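Local structure of minor fimbrium subunit Mfa5 (Porphyromonas gingivalis ATCC 33277, 6TO1) at residues Gln268-Phe273 / Asn289-Ser294; Asp261-Val266 / Ser295-Arg300; Val247-Phe252 / Pro334-Phe339; His208-Leu213 / Glu240-Lys245. The protein serves as an accessory subunit of the minor fimbriae, surface pili that mediate biofilm formation and adhesion to host cells and to other oral bacteria. All blocks are in the same frame, centred on the assembly; numbering follows the deposited sequence. Where two conformers were deposited one is given.

From the N terminus, contact 4 comes first: it closes the loop between the start of helix 209-220 and the chain that leaves strand 227-234, within the von Willebrand factor A domain. Once that loop is complete, contact 3 opens at 247-252 and closes at 334-339, so the two lie in series. Inside the long loop of contact 3, contact 2 ties the start of helix 262-272 to strand 296-298, and contact 1, nested within contact 2, ties the end of that helix to 289-294. Contacts 2 and 3 reach neighbouring strands of one small mixed sheet; Lys-296 O is hydrogen-bonded to Tyr-337 N.

Contact 1 of 4, residues Gln268-Phe273 / Asn289-Ser294; sequences QGAINF and NYPTHS
The imidazole of His-293 carries the CD1 methyl of Ile-271 over the centre of one face, 3.5 Å from the ring centroid and only 7° off its normal, a CH-pi contact. At the edge, in the ring plane, Gln-268 OE1 lies 3.2 Å from His-293 CE1, with the amide turned 68° against the imidazole. Gln-268 gets there with CG anti to the backbone N (chi1 -175°) and a bend at chi2. Its NE2 donates to Asn-272 OD1, one turn on, and to a water that also meets His-293 NE2, so the two polar tips are bridged; His-293 ND1 is bound to Glu-255.

Toward Pro-291, Ala-270 CB packs 3.5 Å from Pro-291 CG, an apolar contact, while Ile-271 CG1 lies against the carbonyl, 3.6 Å from Pro-291 O. A second water donates to Ala-270 O and to Pro-291 O, at 2.9 Å from the former, and so links the two backbones. Thr-292 OG1 accepts from Ser-294 N in an ST turn that spans His-293.

The contact thus lays the loop that precedes strand 296-298 along the last turn of helix 262-272, with Tyr-277 of helix 274-277 also touching Ala-270.

Contact 2 of 4, residues Asp261-Val266 / Ser295-Arg300; sequences DPIDLV and SKVGRR
Asp-261 and Arg-300 meet tip to tip in an end-on salt bridge, their carboxylate and guanidinium planes 21° apart. Arg-300 NH2 donates to the syn lone pair of Asp-261 OD1 at 2.8 Å, while NH1 reaches Asp-261 OD2 at 3.0 Å, on its syn side. Asp-261 stands at the N-cap position, and its OD2 accepts from Ile-263 N at 2.9 Å through the anti lone pair, a capping bond. Two donors thus grip OD2, and the arginine charge together with the helix N terminus would be expected to stabilise the carboxylate as an anion.

Next, Pro-262 brings CD obliquely to the guanidinium. Ile-263 lies between the polar and apolar parts: its CD1 is 3.5 Å from Arg-300 NH1, and its CG2 packs 3.8 Å from Val-297 CG2. One turn later, Val-266 CG1 approaches Val-297 CG1 more loosely, at 4.2 Å.

Arg-300 reaches Asp-261 with a chain extended from CG to NE, and its NH1 has a second acceptor in Asn-342 OD1. The contact packs the start of helix 262-272 against strand 296-298 and the residues that follow it, with Asn-342 of helix 340-353 touching Ile-263 and Leu-377 of helix 369-378 touching Arg-300.

Contact 3 of 4, residues Val247-Phe252 / Pro334-Phe339; sequences VTTADF and PYYYYF
Three aromatic rings, Tyr-336, Phe-252 and Tyr-338, form a chain of two edge-to-face pairs. Tyr-336 turns its edge to the face of Phe-252, the planes almost perpendicular at 88° and the centroids 5.6 Å apart. Phe-252 CG, anti to the carbonyl carbon (chi1 -57°), lies 3.8 Å from Tyr-336 CD1. Phe-252 in turn presents its edge to the face of Tyr-338, with CZ 3.7 Å from Tyr-338 CE1 and the planes at 60°. Tyr-336 CB also lies over a face of Phe-252, and Tyr-337 O comes to the ring edge, 3.4 Å from Phe-252 CD1.

On the Tyr-336 side, Thr-249 CG2 covers a face of that ring, 4.1 Å from its centroid. On the Tyr-338 side, Val-247 CG2 meets Tyr-338 OH at 3.6 Å, tip to tip; that hydroxyl is hydrogen-bonded to Glu-328. Within the loop, Thr-248 OG1 accepts from Ala-250 N in an ST turn.

The cluster joins the start of strand 252-253 to strand 336-338 across the intervening strand 296-298, whose Lys-296 touches both Phe-252 and Tyr-336.

Contact 4 of 4, residues His208-Leu213 / Glu240-Lys245; sequences HTQGGL and EQYPVK
His-208 CG stands anti to the backbone N (chi1 -156°), while Tyr-242 CG lies anti to its carbonyl carbon, and the two rings meet edge to face. They lie beside the metal-ion-dependent adhesion site (MIDAS) of the von Willebrand factor A domain, where Thr-207, the residue just before His-208, binds the magnesium ion together with Ser-135 and Ser-137. The imidazole edge points to the phenol face, with centroids 4.3 Å apart, planes at 54°, and His-208 CE1 over the centre of the Tyr-242 ring. Glu-240 O and Gln-241 CA lie over one face of the imidazole.

His-208 is also the N-cap of helix 209-220: its ND1 accepts from Gly-211 N at 2.9 Å, the donor tilted from the ring plane. NE2 is bound to Ala-314 O, so both ring nitrogens help fix its rotation.

Gln-210, extended beyond CG, takes a nearly straight bond from Tyr-242 N (175° at the hydrogen, 2.9 Å to OE1), although the donor lies above the carbonyl plane. Its NE2 is held by Glu-347, and its CD packs 3.6 Å from Tyr-242 CD2. A water accepts from Gln-210 N and donates to Glu-240 O, 2.7 Å away. The phenol hydroxyl, bonded to Leu-312 O, packs against the helix where Tyr-242 OH comes to 3.3 Å from Gly-211 CA.

Contact 1 of 4, residues Gln268-Phe273 / Asn289-Ser294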
loop_
_atom_site.group_PDB
_atom_site.type_symbol
_atom_site.label_atom_id
_atom_site.label_comp_id
_atom_site.label_asym_id
_atom_site.label_seq_id
_atom_site.Cartn_x
_atom_site.Cartn_y
_atom_site.Cartn_z
ATOM N N GLN A 268 17.825 -50.164 -4.418
ATOM C CA GLN A 268 16.911 -51.294 -4.511
ATOM C C GLN A 268 16.414 -51.465 -5.932
ATOM O O GLN A 268 16.267 -52.591 -6.409
ATOM C CB GLN A 268 15.719 -51.126 -3.568
ATOM C CG GLN A 268 14.791 -52.326 -3.544
ATOM C CD GLN A 268 15.436 -53.538 -2.876
ATOM O OE1 GLN A 268 15.635 -53.553 -1.672
ATOM N NE2 GLN A 268 15.784 -54.538 -3.669
ATOM N N GLY A 269 16.129 -50.357 -6.623
ATOM C CA GLY A 269 15.610 -50.470 -7.974
ATOM C C GLY A 269 16.618 -51.103 -8.903
ATOM O O GLY A 269 16.281 -51.957 -9.727
ATOM N N ALA A 270 17.885 -50.718 -8.750
ATOM C CA ALA A 270 18.930 -51.256 -9.601
ATOM C C ALA A 270 19.270 -52.689 -9.240
ATOM O O ALA A 270 19.772 -53.421 -10.091
ATOM C CB ALA A 270 20.191 -50.380 -9.505
ATOM N N ILE A 271 19.039 -53.100 -7.990
ATOM C CA ILE A 271 19.137 -54.514 -7.656
ATOM C C ILE A 271 18.039 -55.295 -8.377
ATOM O O ILE A 271 18.304 -56.345 -8.966
ATOM C CB ILE A 271 19.082 -54.728 -6.126
ATOM C CG1 ILE A 271 20.374 -54.222 -5.458
ATOM C CG2 ILE A 271 18.803 -56.213 -5.777
ATOM C CD1 ILE A 271 20.246 -54.022 -3.939
ATOM N N ASN A 272 16.813 -54.758 -8.404
ATOM C CA ASN A 272 15.673 -55.461 -8.976
ATOM C C ASN A 272 15.667 -55.431 -10.491
ATOM O O ASN A 272 15.247 -56.403 -11.130
ATOM C CB ASN A 272 14.360 -54.864 -8.454
ATOM C CG ASN A 272 14.165 -55.103 -6.963
ATOM O OD1 ASN A 272 14.976 -55.769 -6.328
ATOM N ND2 ASN A 272 13.115 -54.519 -6.400
ATOM N N PHE A 273 16.104 -54.328 -11.082
ATOM C CA PHE A 273 16.022 -54.096 -12.523
ATOM C C PHE A 273 17.358 -53.517 -12.995
ATOM O O PHE A 273 17.428 -52.372 -13.466
ATOM C CB PHE A 273 14.885 -53.132 -12.865
ATOM C CG PHE A 273 13.517 -53.579 -12.392
ATOM C CD1 PHE A 273 12.888 -54.674 -12.963
ATOM C CD2 PHE A 273 12.858 -52.886 -11.397
ATOM C CE1 PHE A 273 11.619 -55.065 -12.535
ATOM C CE2 PHE A 273 11.602 -53.260 -10.970
ATOM C CZ PHE A 273 10.980 -54.358 -11.544
ATOM N N ASN A 289 30.148 -53.311 -13.441
ATOM C CA ASN A 289 29.736 -54.037 -12.250
ATOM C C ASN A 289 28.398 -53.486 -11.768
ATOM O O ASN A 289 28.157 -52.276 -11.832
ATOM C CB ASN A 289 30.787 -53.900 -11.161
ATOM C CG ASN A 289 31.988 -54.779 -11.435
ATOM O OD1 ASN A 289 31.923 -55.987 -11.295
ATOM N ND2 ASN A 289 33.086 -54.171 -11.822
ATOM N N TYR A 290 27.526 -54.371 -11.287
ATOM C CA TYR A 290 26.186 -53.946 -10.898
ATOM C C TYR A 290 26.035 -53.823 -9.383
ATOM O O TYR A 290 26.766 -54.456 -8.612
ATOM C CB TYR A 290 25.158 -54.932 -11.464
ATOM C CG TYR A 290 24.983 -54.781 -12.954
ATOM C CD1 TYR A 290 24.065 -53.884 -13.478
ATOM C CD2 TYR A 290 25.763 -55.511 -13.845
ATOM C CE1 TYR A 290 23.925 -53.713 -14.847
ATOM C CE2 TYR A 290 25.612 -55.359 -15.207
ATOM C CZ TYR A 290 24.701 -54.465 -15.701
ATOM O OH TYR A 290 24.554 -54.292 -17.050
ATOM N N PRO A 291 25.117 -52.974 -8.928
ATOM C CA PRO A 291 25.067 -52.625 -7.503
ATOM C C PRO A 291 24.402 -53.682 -6.631
ATOM O O PRO A 291 23.591 -54.495 -7.077
ATOM C CB PRO A 291 24.252 -51.327 -7.473
ATOM C CG PRO A 291 23.482 -51.335 -8.738
ATOM C CD PRO A 291 24.297 -52.067 -9.746
ATOM N N THR A 292 24.791 -53.641 -5.368
ATOM C CA THR A 292 24.219 -54.432 -4.294
ATOM C C THR A 292 23.809 -53.491 -3.171
ATOM O O THR A 292 23.996 -52.270 -3.247
ATOM C CB THR A 292 25.229 -55.462 -3.771
ATOM O OG1 THR A 292 26.274 -54.769 -3.069
ATOM C CG2 THR A 292 25.798 -56.283 -4.899
ATOM N N HIS A 293 23.257 -54.063 -2.083
ATOM C CA HIS A 293 22.848 -53.210 -0.976
ATOM C C HIS A 293 24.009 -52.443 -0.358
ATOM O O HIS A 293 23.776 -51.444 0.340
ATOM C CB HIS A 293 22.143 -54.046 0.104
ATOM C CG HIS A 293 20.742 -54.425 -0.253
ATOM N ND1 HIS A 293 19.744 -53.490 -0.430
ATOM C CD2 HIS A 293 20.175 -55.632 -0.483
ATOM C CE1 HIS A 293 18.625 -54.105 -0.766
ATOM N NE2 HIS A 293 18.855 -55.406 -0.790
ATOM N N SER A 294 25.245 -52.878 -0.574
ATOM C CA SER A 294 26.412 -52.210 -0.008
ATOM C C SER A 294 27.021 -51.166 -0.942
ATOM O O SER A 294 27.969 -50.485 -0.551
ATOM C CB SER A 294 27.483 -53.248 0.348
ATOM O OG SER A 294 26.973 -54.123 1.345
HETATM O O HOH W 1 17.082 -56.945 -2.263
HETATM O O HOH W 2 22.216 -54.800 -9.551
#

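Contact 2 of 4, residues Asp261-Val266 / Ser295-Arg300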
loop_
_atom_site.group_PDB
_atom_site.type_symbol
_atom_site.label_atom_id
_atom_site.label_comp_id
_atom_site.label_asym_id
_atom_site.label_seq_id
_atom_site.Cartn_x
_atom_site.Cartn_y
_atom_site.Cartn_z
ATOM N N ASP A 261 13.903 -42.948 0.722
ATOM C CA ASP A 261 14.905 -41.998 0.259
ATOM C C ASP A 261 15.327 -42.342 -1.171
ATOM O O ASP A 261 15.483 -43.516 -1.508
ATOM C CB ASP A 261 16.140 -42.029 1.169
ATOM C CG ASP A 261 17.027 -40.844 0.969
ATOM O OD1 ASP A 261 16.994 -39.925 1.826
ATOM O OD2 ASP A 261 17.754 -40.827 -0.077
ATOM N N PRO A 262 15.500 -41.343 -2.031
ATOM C CA PRO A 262 16.003 -41.630 -3.391
ATOM C C PRO A 262 17.246 -42.526 -3.414
ATOM O O PRO A 262 17.390 -43.363 -4.310
ATOM C CB PRO A 262 16.286 -40.221 -3.939
ATOM C CG PRO A 262 15.229 -39.347 -3.291
ATOM C CD PRO A 262 15.136 -39.919 -1.847
ATOM N N ILE A 263 18.141 -42.374 -2.442
ATOM C CA ILE A 263 19.327 -43.235 -2.373
ATOM C C ILE A 263 18.905 -44.699 -2.281
ATOM O O ILE A 263 19.313 -45.544 -3.085
ATOM C CB ILE A 263 20.206 -42.831 -1.170
ATOM C CG1 ILE A 263 20.817 -41.436 -1.390
ATOM C CG2 ILE A 263 21.282 -43.893 -0.913
ATOM C CD1 ILE A 263 21.209 -40.689 -0.116
ATOM N N ASP A 264 18.094 -45.018 -1.263
ATOM C CA ASP A 264 17.668 -46.386 -1.034
ATOM C C ASP A 264 16.819 -46.878 -2.189
ATOM O O ASP A 264 16.919 -48.036 -2.588
ATOM C CB ASP A 264 16.901 -46.474 0.291
ATOM C CG ASP A 264 17.752 -46.066 1.500
ATOM O OD1 ASP A 264 18.311 -44.954 1.481
ATOM O OD2 ASP A 264 17.875 -46.878 2.471
ATOM N N LEU A 265 15.980 -46.004 -2.744
ATOM C CA LEU A 265 15.123 -46.394 -3.851
ATOM C C LEU A 265 15.924 -46.757 -5.087
ATOM O O LEU A 265 15.591 -47.720 -5.786
ATOM C CB LEU A 265 14.155 -45.260 -4.187
ATOM C CG LEU A 265 13.004 -45.073 -3.206
ATOM C CD1 LEU A 265 12.292 -43.742 -3.505
ATOM C CD2 LEU A 265 12.051 -46.258 -3.286
ATOM N N VAL A 266 16.941 -45.961 -5.420
ATOM C CA VAL A 266 17.664 -46.245 -6.642
ATOM C C VAL A 266 18.512 -47.489 -6.472
ATOM O O VAL A 266 18.703 -48.252 -7.427
ATOM C CB VAL A 266 18.505 -45.036 -7.094
ATOM C CG1 VAL A 266 19.788 -44.863 -6.315
ATOM C CG2 VAL A 266 18.833 -45.177 -8.549
ATOM N N SER A 295 26.491 -51.020 -2.145
ATOM C CA SER A 295 27.036 -50.048 -3.089
ATOM C C SER A 295 26.799 -48.609 -2.642
ATOM O O SER A 295 25.962 -48.311 -1.795
ATOM C CB SER A 295 26.420 -50.266 -4.465
ATOM O OG SER A 295 26.803 -51.522 -4.992
ATOM N N LYS A 296 27.536 -47.695 -3.270
ATOM C CA LYS A 296 27.541 -46.289 -2.913
ATOM C C LYS A 296 27.104 -45.489 -4.135
ATOM O O LYS A 296 27.499 -45.796 -5.265
ATOM C CB LYS A 296 28.921 -45.846 -2.434
ATOM C CG LYS A 296 29.517 -46.728 -1.311
ATOM C CD LYS A 296 28.797 -46.562 0.008
ATOM C CE LYS A 296 29.602 -47.252 1.138
ATOM N NZ LYS A 296 28.928 -47.160 2.457
ATOM N N VAL A 297 26.276 -44.487 -3.900
ATOM C CA VAL A 297 25.762 -43.641 -4.969
ATOM C C VAL A 297 26.105 -42.196 -4.685
ATOM O O VAL A 297 26.395 -41.802 -3.552
ATOM C CB VAL A 297 24.237 -43.822 -5.163
ATOM C CG1 VAL A 297 23.933 -45.294 -5.487
ATOM C CG2 VAL A 297 23.448 -43.358 -3.938
ATOM N N GLY A 298 26.047 -41.381 -5.736
ATOM C CA GLY A 298 26.489 -40.006 -5.597
ATOM C C GLY A 298 25.709 -39.270 -4.516
ATOM O O GLY A 298 24.493 -39.437 -4.369
ATOM N N ARG A 299 26.426 -38.451 -3.754
ATOM C CA ARG A 299 25.793 -37.632 -2.728
ATOM C C ARG A 299 24.934 -36.531 -3.344
ATOM O O ARG A 299 25.044 -36.206 -4.531
ATOM C CB ARG A 299 26.861 -37.004 -1.829
ATOM C CG ARG A 299 27.528 -38.018 -0.914
ATOM C CD ARG A 299 28.621 -37.386 -0.074
ATOM N NE ARG A 299 28.930 -38.209 1.088
ATOM C CZ ARG A 299 28.228 -38.209 2.222
ATOM N NH1 ARG A 299 27.160 -37.428 2.361
ATOM N NH2 ARG A 299 28.599 -39.006 3.214
ATOM N N ARG A 300 24.074 -35.936 -2.510
ATOM C CA ARG A 300 23.312 -34.768 -2.931
ATOM C C ARG A 300 23.711 -33.520 -2.151
ATOM O O ARG A 300 23.042 -32.493 -2.271
ATOM C CB ARG A 300 21.796 -35.008 -2.822
ATOM C CG ARG A 300 21.308 -35.468 -1.481
ATOM C CD ARG A 300 19.773 -35.526 -1.495
ATOM N NE ARG A 300 19.224 -36.018 -0.242
ATOM C CZ ARG A 300 18.811 -37.268 -0.033
ATOM N NH1 ARG A 300 18.878 -38.174 -0.998
ATOM N NH2 ARG A 300 18.355 -37.609 1.168
#

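Contact 3 of 4, residues Val247-Phe252 / Pro334-Phe339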
loop_
_atom_site.group_PDB
_atom_site.type_symbol
_atom_site.label_atom_id
_atom_site.label_comp_id
_atom_site.label_asym_id
_atom_site.label_seq_id
_atom_site.Cartn_x
_atom_site.Cartn_y
_atom_site.Cartn_z
ATOM N N VAL A 247 37.317 -36.398 -7.950
ATOM C CA VAL A 247 36.326 -37.257 -7.322
ATOM C C VAL A 247 37.017 -38.281 -6.432
ATOM O O VAL A 247 38.094 -38.812 -6.761
ATOM C CB VAL A 247 35.447 -37.923 -8.393
ATOM C CG1 VAL A 247 36.303 -38.832 -9.307
ATOM C CG2 VAL A 247 34.291 -38.672 -7.744
ATOM N N THR A 248 36.414 -38.540 -5.272
ATOM C CA THR A 248 36.894 -39.544 -4.325
ATOM C C THR A 248 35.707 -40.371 -3.850
ATOM O O THR A 248 34.551 -39.998 -4.054
ATOM C CB THR A 248 37.561 -38.958 -3.073
ATOM O OG1 THR A 248 36.552 -38.526 -2.145
ATOM C CG2 THR A 248 38.493 -37.803 -3.415
ATOM N N THR A 249 35.994 -41.467 -3.137
ATOM C CA THR A 249 34.920 -42.303 -2.613
ATOM C C THR A 249 34.048 -41.542 -1.624
ATOM O O THR A 249 32.906 -41.953 -1.369
ATOM C CB THR A 249 35.486 -43.566 -1.936
ATOM O OG1 THR A 249 36.457 -43.204 -0.938
ATOM C CG2 THR A 249 36.115 -44.487 -2.978
ATOM N N ALA A 250 34.556 -40.455 -1.055
ATOM C CA ALA A 250 33.790 -39.701 -0.072
ATOM C C ALA A 250 32.712 -38.845 -0.718
ATOM O O ALA A 250 31.915 -38.239 -0.008
ATOM C CB ALA A 250 34.710 -38.818 0.773
ATOM N N ASP A 251 32.665 -38.797 -2.039
ATOM C CA ASP A 251 31.639 -38.069 -2.762
ATOM C C ASP A 251 30.399 -38.922 -3.004
ATOM O O ASP A 251 29.491 -38.492 -3.726
ATOM C CB ASP A 251 32.237 -37.571 -4.073
ATOM C CG ASP A 251 33.370 -36.587 -3.855
ATOM O OD1 ASP A 251 33.337 -35.879 -2.817
ATOM O OD2 ASP A 251 34.263 -36.502 -4.724
ATOM N N PHE A 252 30.353 -40.118 -2.413
ATOM C CA PHE A 252 29.275 -41.078 -2.593
ATOM C C PHE A 252 28.792 -41.483 -1.216
ATOM O O PHE A 252 29.480 -41.261 -0.211
ATOM C CB PHE A 252 29.723 -42.308 -3.400
ATOM C CG PHE A 252 30.262 -41.958 -4.743
ATOM C CD1 PHE A 252 29.523 -42.177 -5.875
ATOM C CD2 PHE A 252 31.525 -41.382 -4.872
ATOM C CE1 PHE A 252 30.015 -41.821 -7.131
ATOM C CE2 PHE A 252 32.015 -41.000 -6.098
ATOM C CZ PHE A 252 31.279 -41.239 -7.244
ATOM N N PRO A 334 32.621 -51.932 -2.874
ATOM C CA PRO A 334 31.350 -52.511 -3.315
ATOM C C PRO A 334 30.647 -51.817 -4.457
ATOM O O PRO A 334 29.474 -52.120 -4.697
ATOM C CB PRO A 334 30.475 -52.414 -2.046
ATOM C CG PRO A 334 30.962 -51.137 -1.405
ATOM C CD PRO A 334 32.467 -51.132 -1.642
ATOM N N TYR A 335 31.373 -50.918 -5.126
ATOM C CA TYR A 335 31.022 -50.278 -6.386
ATOM C C TYR A 335 30.287 -48.966 -6.125
ATOM O O TYR A 335 29.526 -48.818 -5.147
ATOM C CB TYR A 335 30.237 -51.197 -7.311
ATOM C CG TYR A 335 30.929 -52.509 -7.518
ATOM C CD1 TYR A 335 32.281 -52.562 -7.855
ATOM C CD2 TYR A 335 30.250 -53.702 -7.343
ATOM C CE1 TYR A 335 32.931 -53.785 -8.011
ATOM C CE2 TYR A 335 30.901 -54.928 -7.488
ATOM C CZ TYR A 335 32.233 -54.954 -7.818
ATOM O OH TYR A 335 32.859 -56.191 -7.976
ATOM N N TYR A 336 30.633 -47.986 -6.971
ATOM C CA TYR A 336 30.288 -46.578 -6.818
ATOM C C TYR A 336 29.629 -46.091 -8.100
ATOM O O TYR A 336 30.098 -46.406 -9.198
ATOM C CB TYR A 336 31.538 -45.727 -6.532
ATOM C CG TYR A 336 32.171 -46.096 -5.236
ATOM C CD1 TYR A 336 32.038 -45.277 -4.133
ATOM C CD2 TYR A 336 32.859 -47.302 -5.087
ATOM C CE1 TYR A 336 32.589 -45.624 -2.912
ATOM C CE2 TYR A 336 33.400 -47.658 -3.869
ATOM C CZ TYR A 336 33.270 -46.823 -2.800
ATOM O OH TYR A 336 33.821 -47.169 -1.592
ATOM N N TYR A 337 28.556 -45.300 -7.959
ATOM C CA TYR A 337 27.737 -44.902 -9.097
ATOM C C TYR A 337 27.341 -43.449 -8.943
ATOM O O TYR A 337 26.854 -43.060 -7.874
ATOM C CB TYR A 337 26.454 -45.742 -9.208
ATOM C CG TYR A 337 26.738 -47.209 -9.296
ATOM C CD1 TYR A 337 26.839 -47.837 -10.529
ATOM C CD2 TYR A 337 26.977 -47.942 -8.156
ATOM C CE1 TYR A 337 27.147 -49.170 -10.623
ATOM C CE2 TYR A 337 27.290 -49.279 -8.238
ATOM C CZ TYR A 337 27.371 -49.879 -9.473
ATOM O OH TYR A 337 27.694 -51.230 -9.520
ATOM N N TYR A 338 27.544 -42.651 -9.996
ATOM C CA TYR A 338 26.935 -41.327 -10.031
ATOM C C TYR A 338 25.418 -41.495 -10.101
ATOM O O TYR A 338 24.901 -42.428 -10.726
ATOM C CB TYR A 338 27.470 -40.514 -11.214
ATOM C CG TYR A 338 28.981 -40.297 -11.140
ATOM C CD1 TYR A 338 29.530 -39.274 -10.371
ATOM C CD2 TYR A 338 29.853 -41.139 -11.830
ATOM C CE1 TYR A 338 30.905 -39.105 -10.283
ATOM C CE2 TYR A 338 31.223 -40.951 -11.782
ATOM C CZ TYR A 338 31.742 -39.963 -10.985
ATOM O OH TYR A 338 33.106 -39.782 -10.917
ATOM N N PHE A 339 24.706 -40.597 -9.431
ATOM C CA PHE A 339 23.268 -40.680 -9.206
ATOM C C PHE A 339 22.672 -39.346 -9.631
ATOM O O PHE A 339 22.549 -38.418 -8.815
ATOM C CB PHE A 339 23.013 -41.012 -7.736
ATOM C CG PHE A 339 21.561 -41.159 -7.356
ATOM C CD1 PHE A 339 20.583 -41.453 -8.292
ATOM C CD2 PHE A 339 21.200 -41.012 -6.038
ATOM C CE1 PHE A 339 19.264 -41.576 -7.919
ATOM C CE2 PHE A 339 19.892 -41.137 -5.639
ATOM C CZ PHE A 339 18.911 -41.416 -6.584
#

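Contact 4 of 4, residues His208-Leu213 / Glu240-Lys245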
loop_
_atom_site.group_PDB
_atom_site.type_symbol
_atom_site.label_atom_id
_atom_site.label_comp_id
_atom_site.label_asym_id
_atom_site.label_seq_id
_atom_site.Cartn_x
_atom_site.Cartn_y
_atom_site.Cartn_z
ATOM N N HIS A 208 19.266 -34.309 -18.309
ATOM C CA HIS A 208 20.315 -33.592 -17.561
ATOM C C HIS A 208 19.663 -32.531 -16.673
ATOM O O HIS A 208 19.746 -31.324 -16.906
ATOM C CB HIS A 208 21.303 -32.979 -18.539
ATOM C CG HIS A 208 22.669 -32.710 -17.986
ATOM N ND1 HIS A 208 22.892 -32.106 -16.767
ATOM C CD2 HIS A 208 23.889 -32.920 -18.528
ATOM C CE1 HIS A 208 24.196 -31.964 -16.581
ATOM N NE2 HIS A 208 24.822 -32.465 -17.631
ATOM N N THR A 209 18.922 -33.019 -15.669
ATOM C CA THR A 209 18.145 -32.114 -14.821
ATOM C C THR A 209 19.062 -31.128 -14.098
ATOM O O THR A 209 18.746 -29.938 -13.983
ATOM C CB THR A 209 17.296 -32.946 -13.867
ATOM O OG1 THR A 209 16.478 -33.839 -14.644
ATOM C CG2 THR A 209 16.397 -32.085 -12.978
ATOM N N GLN A 210 20.212 -31.593 -13.636
ATOM C CA GLN A 210 21.170 -30.668 -13.045
ATOM C C GLN A 210 21.497 -29.550 -14.026
ATOM O O GLN A 210 21.548 -28.374 -13.651
ATOM C CB GLN A 210 22.432 -31.409 -12.636
ATOM C CG GLN A 210 23.553 -30.457 -12.292
ATOM C CD GLN A 210 24.789 -31.130 -11.745
ATOM O OE1 GLN A 210 25.170 -32.234 -12.175
ATOM N NE2 GLN A 210 25.430 -30.462 -10.777
ATOM N N GLY A 211 21.694 -29.898 -15.301
ATOM C CA GLY A 211 22.045 -28.879 -16.286
ATOM C C GLY A 211 20.932 -27.874 -16.519
ATOM O O GLY A 211 21.182 -26.667 -16.651
ATOM N N GLY A 212 19.684 -28.349 -16.573
ATOM C CA GLY A 212 18.566 -27.434 -16.645
ATOM C C GLY A 212 18.526 -26.490 -15.458
ATOM O O GLY A 212 18.336 -25.284 -15.616
ATOM N N LEU A 213 18.745 -27.019 -14.256
ATOM C CA LEU A 213 18.732 -26.172 -13.074
ATOM C C LEU A 213 19.916 -25.211 -13.046
ATOM O O LEU A 213 19.777 -24.065 -12.603
ATOM C CB LEU A 213 18.714 -27.041 -11.821
ATOM C CG LEU A 213 17.445 -27.825 -11.592
ATOM C CD1 LEU A 213 17.598 -28.838 -10.479
ATOM C CD2 LEU A 213 16.256 -26.877 -11.277
ATOM N N GLU A 240 21.475 -37.814 -16.473
ATOM C CA GLU A 240 22.733 -37.177 -16.857
ATOM C C GLU A 240 23.109 -36.153 -15.798
ATOM O O GLU A 240 22.233 -35.585 -15.139
ATOM C CB GLU A 240 22.627 -36.457 -18.207
ATOM C CG GLU A 240 22.137 -37.347 -19.352
ATOM C CD GLU A 240 23.263 -38.014 -20.118
ATOM O OE1 GLU A 240 24.453 -37.752 -19.829
ATOM O OE2 GLU A 240 22.954 -38.838 -21.016
ATOM N N GLN A 241 24.407 -35.887 -15.665
ATOM C CA GLN A 241 24.873 -34.877 -14.726
ATOM C C GLN A 241 26.249 -34.370 -15.138
ATOM O O GLN A 241 26.891 -34.890 -16.057
ATOM C CB GLN A 241 24.900 -35.431 -13.295
ATOM C CG GLN A 241 26.053 -36.374 -13.025
ATOM C CD GLN A 241 26.226 -36.665 -11.543
ATOM O OE1 GLN A 241 25.497 -37.450 -10.966
ATOM N NE2 GLN A 241 27.185 -36.010 -10.925
ATOM N N TYR A 242 26.712 -33.337 -14.411
ATOM C CA TYR A 242 28.026 -32.788 -14.672
ATOM C C TYR A 242 29.110 -33.578 -13.942
ATOM O O TYR A 242 28.870 -34.147 -12.867
ATOM C CB TYR A 242 28.109 -31.319 -14.228
ATOM C CG TYR A 242 27.284 -30.388 -15.081
ATOM C CD1 TYR A 242 27.407 -30.409 -16.471
ATOM C CD2 TYR A 242 26.378 -29.502 -14.504
ATOM C CE1 TYR A 242 26.660 -29.579 -17.258
ATOM C CE2 TYR A 242 25.613 -28.655 -15.287
ATOM C CZ TYR A 242 25.755 -28.712 -16.669
ATOM O OH TYR A 242 25.011 -27.888 -17.461
ATOM N N PRO A 243 30.331 -33.538 -14.470
ATOM C CA PRO A 243 31.447 -34.216 -13.809
ATOM C C PRO A 243 31.744 -33.640 -12.438
ATOM O O PRO A 243 31.544 -32.451 -12.174
ATOM C CB PRO A 243 32.631 -33.972 -14.755
ATOM C CG PRO A 243 32.030 -33.598 -16.065
ATOM C CD PRO A 243 30.729 -32.916 -15.749
ATOM N N VAL A 244 32.263 -34.499 -11.583
ATOM C CA VAL A 244 32.697 -34.139 -10.242
ATOM C C VAL A 244 34.219 -33.987 -10.258
ATOM O O VAL A 244 34.937 -34.916 -10.639
ATOM C CB VAL A 244 32.267 -35.204 -9.226
ATOM C CG1 VAL A 244 32.878 -34.921 -7.857
ATOM C CG2 VAL A 244 30.740 -35.312 -9.119
ATOM N N LYS A 245 34.705 -32.847 -9.790
ATOM C CA LYS A 245 36.131 -32.553 -9.765
ATOM C C LYS A 245 36.818 -33.295 -8.639
ATOM O O LYS A 245 36.265 -33.435 -7.537
ATOM C CB LYS A 245 36.366 -31.054 -9.579
ATOM C CG LYS A 245 35.786 -30.200 -10.656
ATOM C CD LYS A 245 36.194 -28.741 -10.375
ATOM C CE LYS A 245 36.091 -27.874 -11.603
ATOM N NZ LYS A 245 36.588 -26.479 -11.332
HETATM O O HOH W 3 20.823 -34.463 -13.106
#